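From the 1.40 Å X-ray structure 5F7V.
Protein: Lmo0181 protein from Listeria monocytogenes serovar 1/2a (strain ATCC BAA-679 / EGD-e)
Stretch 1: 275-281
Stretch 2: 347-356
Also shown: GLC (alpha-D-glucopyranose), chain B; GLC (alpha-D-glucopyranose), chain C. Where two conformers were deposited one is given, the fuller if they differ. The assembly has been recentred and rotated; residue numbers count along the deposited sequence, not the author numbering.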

ATOM      1  N   GLN A 275       5.776   7.638  18.990  1.00  4.47           N
ATOM      2  CA  GLN A 275       6.861   7.523  18.008  1.00  4.71           C
ATOM      3  C   GLN A 275       6.283   7.636  16.635  1.00  4.32           C
ATOM      4  O   GLN A 275       5.082   7.504  16.434  1.00  3.99           O
ATOM      5  CB  GLN A 275       7.615   6.205  18.150  1.00  5.25           C
ATOM      6  CG  GLN A 275       6.722   4.964  18.077  1.00  5.73           C
ATOM      7  CD  GLN A 275       7.392   3.679  18.560  1.00  6.65           C
ATOM      8  OE1 GLN A 275       8.387   3.706  19.314  1.00  8.42           O
ATOM      9  NE2 GLN A 275       6.857   2.570  18.156  1.00  7.12           N
ATOM     10  N   LYS A 276       7.162   7.932  15.692  1.00  4.24           N
ATOM     11  CA  LYS A 276       6.797   7.906  14.296  1.00  4.06           C
ATOM     12  C   LYS A 276       6.689   6.473  13.816  1.00  3.87           C
ATOM     13  O   LYS A 276       7.445   5.597  14.270  1.00  4.06           O
ATOM     14  CB  LYS A 276       7.852   8.657  13.483  1.00  4.38           C
ATOM     15  CG  LYS A 276       8.021  10.089  13.979  1.00  4.73           C
ATOM     16  CD  LYS A 276       9.080  10.885  13.248  1.00  5.11           C
ATOM     17  CE  LYS A 276       9.245  12.285  13.791  1.00  5.45           C
ATOM     18  NZ  LYS A 276      10.412  12.997  13.222  1.00  5.81           N
ATOM     19  N   ALA A 277       5.751   6.239  12.908  1.00  3.58           N
ATOM     20  CA  ALA A 277       5.649   4.942  12.241  1.00  3.50           C
ATOM     21  C   ALA A 277       4.966   5.159  10.906  1.00  3.41           C
ATOM     22  O   ALA A 277       3.898   5.798  10.848  1.00  3.31           O
ATOM     23  CB  ALA A 277       4.888   3.939  13.091  1.00  3.47           C
ATOM     24  N   THR A 278       5.606   4.640   9.869  1.00  3.46           N
ATOM     25  CA  THR A 278       5.120   4.848   8.504  1.00  3.42           C
ATOM     26  C   THR A 278       5.001   3.506   7.808  1.00  3.44           C
ATOM     27  O   THR A 278       5.636   2.488   8.135  1.00  3.62           O
ATOM     28  CB  THR A 278       6.090   5.737   7.752  1.00  3.53           C
ATOM     29  OG1 THR A 278       7.379   5.125   7.793  1.00  3.67           O
ATOM     30  CG2 THR A 278       6.097   7.141   8.401  1.00  3.52           C
ATOM     31  N   HIS A 279       4.096   3.490   6.854  1.00  3.40           N
ATOM     32  CA  HIS A 279       3.873   2.288   6.033  1.00  3.44           C
ATOM     33  C   HIS A 279       5.040   2.042   5.096  1.00  3.58           C
ATOM     34  O   HIS A 279       5.709   2.938   4.621  1.00  3.65           O
ATOM     35  CB  HIS A 279       2.614   2.464   5.199  1.00  3.40           C
ATOM     36  CG  HIS A 279       1.376   2.027   5.908  1.00  3.32           C
ATOM     37  ND1 HIS A 279       0.229   2.783   5.937  1.00  3.26           N
ATOM     38  CD2 HIS A 279       1.085   0.873   6.551  1.00  3.33           C
ATOM     39  CE1 HIS A 279      -0.714   2.112   6.574  1.00  3.24           C
ATOM     40  NE2 HIS A 279      -0.221   0.953   6.943  1.00  3.28           N
ATOM     41  N   PHE A 280       5.255   0.775   4.779  1.00  3.66           N
ATOM     42  CA  PHE A 280       6.130   0.282   3.712  1.00  3.83           C
ATOM     43  C   PHE A 280       5.394  -0.837   3.007  1.00  3.87           C
ATOM     44  O   PHE A 280       5.060  -1.853   3.599  1.00  3.85           O
ATOM     45  CB  PHE A 280       7.458  -0.222   4.273  1.00  3.95           C
ATOM     46  CG  PHE A 280       8.415  -0.661   3.200  1.00  4.16           C
ATOM     47  CD1 PHE A 280       9.260   0.273   2.602  1.00  4.30           C
ATOM     48  CD2 PHE A 280       8.415  -1.967   2.746  1.00  4.30           C
ATOM     49  CE1 PHE A 280      10.138  -0.128   1.610  1.00  4.58           C
ATOM     50  CE2 PHE A 280       9.271  -2.355   1.733  1.00  4.57           C
ATOM     51  CZ  PHE A 280      10.105  -1.431   1.194  1.00  4.71           C
ATOM     52  N   PHE A 281       5.154  -0.614   1.732  1.00  3.95           N
ATOM     53  CA  PHE A 281       4.449  -1.583   0.884  1.00  4.03           C
ATOM     54  C   PHE A 281       5.349  -1.943  -0.278  1.00  4.24           C
ATOM     55  O   PHE A 281       6.205  -1.186  -0.679  1.00  4.32           O
ATOM     56  CB  PHE A 281       3.122  -0.975   0.421  1.00  3.96           C
ATOM     57  CG  PHE A 281       2.129  -0.780   1.525  1.00  3.79           C
ATOM     58  CD1 PHE A 281       1.698  -1.871   2.275  1.00  3.77           C
ATOM     59  CD2 PHE A 281       1.588   0.454   1.768  1.00  3.68           C
ATOM     60  CE1 PHE A 281       0.794  -1.690   3.295  1.00  3.65           C
ATOM     61  CE2 PHE A 281       0.683   0.634   2.798  1.00  3.56           C
ATOM     62  CZ  PHE A 281       0.274  -0.439   3.553  1.00  3.54           C
ATOM     63  N   GLU A 347      12.181  10.507   3.498  1.00  7.36           N
ATOM     64  CA  GLU A 347      12.351  10.699   4.955  1.00  7.72           C
ATOM     65  C   GLU A 347      11.500   9.691   5.722  1.00  7.10           C
ATOM     66  O   GLU A 347      11.926   9.183   6.768  1.00  7.42           O
ATOM     67  CB  GLU A 347      11.912  12.103   5.340  1.00  8.03           C
ATOM     68  CG  GLU A 347      12.871  13.176   4.883  1.00  9.11           C
ATOM     69  CD  GLU A 347      12.247  14.567   4.845  1.00  9.64           C
ATOM     70  OE1 GLU A 347      11.041  14.726   5.138  1.00  9.97           O
ATOM     71  OE2 GLU A 347      13.025  15.495   4.530  1.00 11.83           O
ATOM     72  N   SER A 348      10.317   9.358   5.201  1.00  6.31           N
ATOM     73  CA  SER A 348       9.404   8.438   5.878  1.00  6.03           C
ATOM     74  C   SER A 348      10.002   7.049   6.042  1.00  6.41           C
ATOM     75  O   SER A 348       9.628   6.363   6.989  1.00  6.41           O
ATOM     76  CB  SER A 348       8.084   8.375   5.119  1.00  5.55           C
ATOM     77  OG  SER A 348       7.348   9.583   5.113  1.00  5.31           O
ATOM     78  N   LEU A 349      10.935   6.631   5.189  1.00  6.81           N
ATOM     79  CA  LEU A 349      11.487   5.284   5.261  1.00  7.33           C
ATOM     80  C   LEU A 349      12.241   5.011   6.537  1.00  7.89           C
ATOM     81  O   LEU A 349      12.319   3.864   6.951  1.00  8.26           O
ATOM     82  CB  LEU A 349      12.357   5.023   4.052  1.00  7.76           C
ATOM     83  CG  LEU A 349      11.654   5.067   2.695  1.00  7.34           C
ATOM     84  CD1 LEU A 349      12.672   5.052   1.581  1.00  7.82           C
ATOM     85  CD2 LEU A 349      10.680   3.909   2.565  1.00  7.22           C
ATOM     86  N   GLN A 350      12.758   6.034   7.209  1.00  8.06           N
ATOM     87  CA  GLN A 350      13.414   5.837   8.492  1.00  8.67           C
ATOM     88  C   GLN A 350      12.500   5.177   9.537  1.00  8.37           C
ATOM     89  O   GLN A 350      12.925   4.422  10.393  1.00  8.93           O
ATOM     90  CB  GLN A 350      13.900   7.173   9.073  1.00  9.01           C
ATOM     91  CG  GLN A 350      14.703   6.993  10.353  1.00  9.94           C
ATOM     92  CD  GLN A 350      15.331   8.269  10.930  1.00 10.61           C
ATOM     93  OE1 GLN A 350      15.563   8.406  12.134  1.00 11.24           O
ATOM     94  NE2 GLN A 350      15.561   9.233  10.072  1.00 10.77           N
ATOM     95  N   TYR A 351      11.204   5.477   9.444  1.00  7.56           N
ATOM     96  CA  TYR A 351      10.252   5.096  10.490  1.00  7.28           C
ATOM     97  C   TYR A 351       9.364   3.962  10.047  1.00  7.21           C
ATOM     98  O   TYR A 351       8.357   3.711  10.677  1.00  6.77           O
ATOM     99  CB  TYR A 351       9.389   6.309  10.877  1.00  6.73           C
ATOM    100  CG  TYR A 351      10.183   7.592  10.916  1.00  6.99           C
ATOM    101  CD1 TYR A 351      11.204   7.767  11.851  1.00  7.68           C
ATOM    102  CD2 TYR A 351       9.927   8.607   9.995  1.00  6.69           C
ATOM    103  CE1 TYR A 351      11.919   8.951  11.872  1.00  8.06           C
ATOM    104  CE2 TYR A 351      10.683   9.773  10.015  1.00  7.06           C
ATOM    105  CZ  TYR A 351      11.661   9.963  10.923  1.00  7.75           C
ATOM    106  OH  TYR A 351      12.413  11.122  10.950  1.00  8.54           O
ATOM    107  N   MET A 352       9.731   3.239   9.011  1.00  7.74           N
ATOM    108  CA  MET A 352       8.854   2.229   8.444  1.00  8.08           C
ATOM    109  C   MET A 352       8.541   1.102   9.419  1.00  8.22           C
ATOM    110  O   MET A 352       9.372   0.700  10.251  1.00  8.86           O
ATOM    111  CB  MET A 352       9.472   1.645   7.169  1.00  9.36           C
ATOM    112  CG  MET A 352      10.685   0.772   7.405  1.00 11.03           C
ATOM    113  SD  MET A 352      11.219  -0.176   5.950  1.00 14.37           S
ATOM    114  CE  MET A 352      11.907   1.170   5.114  1.00 13.48           C
ATOM    115  N   VAL A 353       7.342   0.572   9.274  0.60  6.00           N
ATOM    116  CA  VAL A 353       6.935  -0.663   9.922  0.60  5.81           C
ATOM    117  C   VAL A 353       6.420  -1.614   8.849  0.60  5.69           C
ATOM    118  O   VAL A 353       5.523  -1.296   8.078  0.60  5.48           O
ATOM    119  CB  VAL A 353       5.945  -0.441  11.077  0.60  5.57           C
ATOM    120  CG1 VAL A 353       6.698   0.220  12.216  0.60  5.82           C
ATOM    121  CG2 VAL A 353       4.660   0.264  10.620  0.60  5.36           C
ATOM    122  N   LEU A 354       7.026  -2.790   8.784  1.00  5.84           N
ATOM    123  CA  LEU A 354       6.699  -3.775   7.760  1.00  5.92           C
ATOM    124  C   LEU A 354       5.321  -4.365   8.037  1.00  5.68           C
ATOM    125  O   LEU A 354       4.914  -4.469   9.198  1.00  5.72           O
ATOM    126  CB  LEU A 354       7.773  -4.851   7.730  1.00  6.24           C
ATOM    127  CG  LEU A 354       9.184  -4.338   7.456  1.00  6.66           C
ATOM    128  CD1 LEU A 354      10.147  -5.501   7.551  1.00  7.04           C
ATOM    129  CD2 LEU A 354       9.266  -3.707   6.077  1.00  6.83           C
ATOM    130  N   PRO A 355       4.587  -4.777   6.990  1.00  5.61           N
ATOM    131  CA  PRO A 355       3.351  -5.522   7.236  1.00  5.54           C
ATOM    132  C   PRO A 355       3.583  -6.811   8.028  1.00  5.77           C
ATOM    133  O   PRO A 355       4.612  -7.453   7.796  1.00  5.95           O
ATOM    134  CB  PRO A 355       2.889  -5.903   5.841  1.00  5.66           C
ATOM    135  CG  PRO A 355       3.661  -5.051   4.907  1.00  5.76           C
ATOM    136  CD  PRO A 355       4.984  -4.816   5.570  1.00  5.86           C
ATOM    137  N   PRO A 356       2.678  -7.149   8.951  1.00  5.85           N
ATOM    138  CA  PRO A 356       2.763  -8.492   9.509  1.00  6.14           C
ATOM    139  C   PRO A 356       2.710  -9.523   8.373  1.00  6.49           C
ATOM    140  O   PRO A 356       1.939  -9.361   7.427  1.00  6.36           O
ATOM    141  CB  PRO A 356       1.546  -8.552  10.418  1.00  6.09           C
ATOM    142  CG  PRO A 356       1.211  -7.181  10.707  1.00  5.84           C
ATOM    143  CD  PRO A 356       1.492  -6.434   9.445  1.00  5.74           C
TER
HETATM  144  C1  GLC B   1      -4.291  -0.396   1.379  1.00  2.49           C
HETATM  145  C2  GLC B   1      -5.476   0.447   0.930  1.00  2.58           C
HETATM  146  C3  GLC B   1      -5.022   1.897   0.768  1.00  2.64           C
HETATM  147  C4  GLC B   1      -4.421   2.385   2.073  1.00  2.58           C
HETATM  148  C5  GLC B   1      -3.361   1.413   2.612  1.00  2.54           C
HETATM  149  C6  GLC B   1      -2.908   1.714   4.043  1.00  2.64           C
HETATM  150  O2  GLC B   1      -6.036  -0.062  -0.294  1.00  2.78           O
HETATM  151  O3  GLC B   1      -6.194   2.654   0.429  1.00  2.88           O
HETATM  152  O4  GLC B   1      -3.766   3.650   1.881  1.00  2.70           O
HETATM  153  O5  GLC B   1      -3.801   0.055   2.639  1.00  2.49           O
HETATM  154  O6  GLC B   1      -4.042   1.659   4.902  1.00  2.67           O
HETATM  155  C1  GLC C   4      -1.025   0.016  -2.825  1.00  2.56           C
HETATM  156  C2  GLC C   4       0.267  -0.746  -3.015  1.00  2.43           C
HETATM  157  C3  GLC C   4       0.129  -2.155  -2.468  1.00  2.38           C
HETATM  158  C4  GLC C   4      -0.397  -2.127  -1.037  1.00  2.28           C
HETATM  159  C5  GLC C   4      -1.708  -1.355  -0.975  1.00  2.35           C
HETATM  160  C6  GLC C   4      -2.228  -1.182   0.446  1.00  2.35           C
HETATM  161  O2  GLC C   4       0.590  -0.760  -4.410  1.00  2.46           O
HETATM  162  O3  GLC C   4       1.424  -2.749  -2.482  1.00  2.35           O
HETATM  163  O4  GLC C   4      -0.677  -3.476  -0.652  1.00  2.40           O
HETATM  164  O5  GLC C   4      -1.485  -0.020  -1.480  1.00  2.36           O
HETATM  165  O6  GLC C   4      -3.350  -0.280   0.308  1.00  2.41           O
HETATM  166  O   HOH W   1       8.098   3.014  13.555  1.00  9.08           O
HETATM  167  O   HOH W   2      10.813  13.252  10.312  1.00 17.84           O
HETATM  168  O   HOH W   3       3.875  -1.530   6.033  1.00  3.80           O

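The most unusual feature of this contact is the way water takes over where the parallel pairing of the two strands loosens. Phe-280 N and Val-353 O lie 3.9 Å apart, too far for a direct hydrogen bond. Water 3 fills the gap. It accepts from Phe-280 N at 3.0 Å from its O and donates to Val-353 O at 2.6 Å. The backbones thus stay linked although they have moved apart.

The direct pairing is short and centres on Thr-278. Its N donates to Tyr-351 O at 3.0 Å, and its O accepts from Val-353 N at 2.8 Å. One residue therefore bonds to the residues before and after Met-352, the usual pattern of a parallel bridge. The CA atoms of Thr-278 and Met-352 are 4.6 Å apart. Two CA-H...O contacts support the pairing: Ala-277 CA to Tyr-351 O at 3.4 Å, and Met-352 CA to Thr-278 O at 3.2 Å.

The side chain of Thr-278 adds a third direct bond. With chi1 in the p well, OG1 donates to Ser-348 O at 2.7 Å. That same carbonyl accepts from Tyr-351 N within its own stretch, with Ser-348 O and Tyr-351 N 3.0 Å apart. Thr-278 is thereby tied both to the turn at 348-351 and to the strand that follows it. Thr-278 OG1 is also 3.3 Å from Met-352 N, but the angle is poor and this is not a hydrogen bond.

Before the bridge, Lys-276 lies across the Tyr-351 ring. Lys-276 CD is 3.6 Å from the centroid of the Tyr-351 ring and 13° off its normal. This is a CH-pi contact over the face, made by an extended chain with chi2 to chi4 all t. The methyl CG2 of Thr-278 sits at the edge of the same ring. Lys-276 NZ and Tyr-351 OH are 3.6 Å apart, and water 2 joins them. Its O is 2.9 Å from Lys-276 NZ, from which it accepts, and 2.7 Å from Tyr-351 OH. Water 1 links the backbones nearby, donating to Lys-276 O at 2.8 Å and to Tyr-351 O at 3.0 Å. Tyr-351 O thus receives both a water and Thr-278 N.

Phe-280 makes the main apolar contact. Its CD1 is 3.8 Å from Met-352 CE and 3.9 Å from Leu-349 CD2, which lies at the ring edge. Its CD2 is 3.9 Å from Leu-354 CD2. Met-352 SD is 4.3 Å from the centroid of the Phe-280 ring, an oblique sulfur-aromatic contact. The CA-to-CB bonds of Leu-349 and Leu-354 point away from the other stretch, yet their side-chain ends come back to meet the ring.

His-279 and Phe-281 make little contact with the second stretch and reach the sugars instead. His-279 CE1 is 3.4 Å from C6 of the chain B glucose. The Phe-281 ring has C4 of the chain C glucose over one face.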